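Local coordinates for protein flagellin B1 (Methanocaldococcus jannaschii DSM 2661, PDB 5YA6) that binds a calcium ion and probably assembles into the filament of the archaellum, the swimming organelle of archaea, at residues H21-K24 with T25-G28. Residues are numbered along the deposited sequence; the frame is centred on the assembly and turned at random.
Sequences HYDK and TLGG
Asp-23 reaches forward along the chain to Thr-25 and Leu-26 at a tight hairpin turn. Asp-23 CB lies 4.2 Å from CB of Leu-26. With CG anti to the backbone N (chi1 -175°), the carboxylate is carried over the start of the turn, CG resting against the Leu-26 CG. Asp-23 OD1 takes two bonds: the Thr-25 hydroxyl OG1 donates to it at 2.7 Å, on the syn side and somewhat out of the carboxylate plane, and the Thr-25 backbone N adds a weak, bent one. Asp-23 OD2 accepts neither and lies 3.8 Å from CD1 of Leu-26. This is the hairpin joining strand 13-23 to strand 28-38, closed by a G1 beta bulge in which Gly-27, at positive phi, and Gly-28 both face Asp-23. Asp-23 O receives Leu-26 N at 2.9 Å, from well above the carbonyl plane, and weakly Gly-27 N; Asp-23 N gives a straighter bond to Gly-28 O (3.0 Å, 160° at the hydrogen). The Tyr-22 ring turns its edge to Gly-28 CA, its CD1 3.5 Å from Gly-28 O, and also meets the ring of Tyr-160. One strand residue earlier, His-21 ND1 is hydrogen-bonded to Asp-30 OD1.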
ATOM      1  N   HIS B  21      -4.596  16.230  -8.650  1.00 14.11           N
ATOM      2  CA  HIS B  21      -5.186  17.145  -9.591  1.00 13.93           C
ATOM      3  C   HIS B  21      -6.354  16.479 -10.266  1.00 13.57           C
ATOM      4  O   HIS B  21      -6.172  15.387 -10.835  1.00 12.26           O
ATOM      5  CB  HIS B  21      -4.168  17.492 -10.701  1.00 15.22           C
ATOM      6  CG  HIS B  21      -4.701  18.462 -11.699  1.00 14.64           C
ATOM      7  ND1 HIS B  21      -5.312  18.062 -12.855  1.00 16.34           N
ATOM      8  CD2 HIS B  21      -4.887  19.806 -11.619  1.00 17.93           C
ATOM      9  CE1 HIS B  21      -5.775  19.121 -13.496  1.00 18.97           C
ATOM     10  NE2 HIS B  21      -5.494  20.191 -12.786  1.00 17.73           N
ATOM     11  N   TYR B  22      -7.544  17.081 -10.200  1.00 12.24           N
ATOM     12  CA  TYR B  22      -8.694  16.598 -10.900  1.00 12.90           C
ATOM     13  C   TYR B  22      -8.870  17.316 -12.252  1.00 14.57           C
ATOM     14  O   TYR B  22      -8.898  18.563 -12.294  1.00 15.25           O
ATOM     15  CB  TYR B  22      -9.959  16.872 -10.031  1.00 12.94           C
ATOM     16  CG  TYR B  22     -11.285  16.701 -10.720  1.00 12.71           C
ATOM     17  CD1 TYR B  22     -11.620  15.521 -11.326  1.00 13.49           C
ATOM     18  CD2 TYR B  22     -12.274  17.699 -10.656  1.00 13.32           C
ATOM     19  CE1 TYR B  22     -12.829  15.336 -11.950  1.00 13.42           C
ATOM     20  CE2 TYR B  22     -13.494  17.523 -11.275  1.00 14.14           C
ATOM     21  CZ  TYR B  22     -13.802  16.334 -11.871  1.00 14.95           C
ATOM     22  OH  TYR B  22     -15.020  16.144 -12.472  1.00 17.49           O
ATOM     23  N   ASP B  23      -8.919  16.545 -13.331  1.00 14.14           N
ATOM     24  CA  ASP B  23      -9.207  17.053 -14.668  1.00 15.39           C
ATOM     25  C   ASP B  23     -10.561  16.555 -15.065  1.00 14.90           C
ATOM     26  O   ASP B  23     -10.766  15.391 -15.308  1.00 15.14           O
ATOM     27  CB  ASP B  23      -8.116  16.586 -15.582  1.00 15.18           C
ATOM     28  CG  ASP B  23      -8.236  17.164 -16.991  1.00 16.81           C
ATOM     29  OD1 ASP B  23      -9.365  17.364 -17.456  1.00 17.12           O
ATOM     30  OD2 ASP B  23      -7.168  17.320 -17.622  1.00 20.40           O
ATOM     31  N   LYS B  24     -11.515  17.480 -15.034  1.00 17.16           N
ATOM     32  CA  LYS B  24     -12.899  17.138 -15.316  1.00 17.99           C
ATOM     33  C   LYS B  24     -13.116  16.517 -16.694  1.00 16.97           C
ATOM     34  O   LYS B  24     -13.932  15.627 -16.842  1.00 17.73           O
ATOM     35  CB  LYS B  24     -13.794  18.351 -15.074  1.00 22.56           C
ATOM     36  CG  LYS B  24     -13.633  19.523 -16.004  1.00 25.85           C
ATOM     37  CD  LYS B  24     -14.341  20.752 -15.420  1.00 30.39           C
ATOM     38  CE  LYS B  24     -15.749  20.452 -14.931  1.00 34.64           C
ATOM     39  NZ  LYS B  24     -16.550  21.696 -14.686  1.00 39.13           N
ATOM     40  N   THR B  25     -12.280  16.915 -17.675  1.00 16.90           N
ATOM     41  CA  THR B  25     -12.362  16.320 -19.007  1.00 16.70           C
ATOM     42  C   THR B  25     -11.862  14.909 -19.099  1.00 17.07           C
ATOM     43  O   THR B  25     -12.099  14.209 -20.084  1.00 18.20           O
ATOM     44  CB  THR B  25     -11.658  17.213 -20.085  1.00 17.83           C
ATOM     45  OG1 THR B  25     -10.215  17.116 -19.986  1.00 19.44           O
ATOM     46  CG2 THR B  25     -12.068  18.647 -19.975  1.00 20.29           C
ATOM     47  N   LEU B  26     -11.108  14.466 -18.077  1.00 15.81           N
ATOM     48  CA  LEU B  26     -10.630  13.101 -18.043  1.00 14.59           C
ATOM     49  C   LEU B  26     -11.376  12.243 -17.027  1.00 14.99           C
ATOM     50  O   LEU B  26     -11.111  11.049 -16.921  1.00 16.67           O
ATOM     51  CB  LEU B  26      -9.135  13.115 -17.714  1.00 14.77           C
ATOM     52  CG  LEU B  26      -8.171  13.609 -18.825  1.00 17.47           C
ATOM     53  CD1 LEU B  26      -6.748  13.647 -18.274  1.00 16.49           C
ATOM     54  CD2 LEU B  26      -8.303  12.742 -20.038  1.00 18.38           C
ATOM     55  N   GLY B  27     -12.238  12.883 -16.254  1.00 16.31           N
ATOM     56  CA  GLY B  27     -13.173  12.203 -15.331  1.00 17.46           C
ATOM     57  C   GLY B  27     -12.565  11.727 -14.033  1.00 16.04           C
ATOM     58  O   GLY B  27     -13.057  10.734 -13.446  1.00 19.78           O
ATOM     59  N   GLY B  28     -11.476  12.359 -13.633  1.00 14.95           N
ATOM     60  CA  GLY B  28     -10.726  11.872 -12.487  1.00 14.27           C
ATOM     61  C   GLY B  28      -9.442  12.572 -12.163  1.00 13.53           C
ATOM     62  O   GLY B  28      -9.074  13.583 -12.792  1.00 13.86           O
TER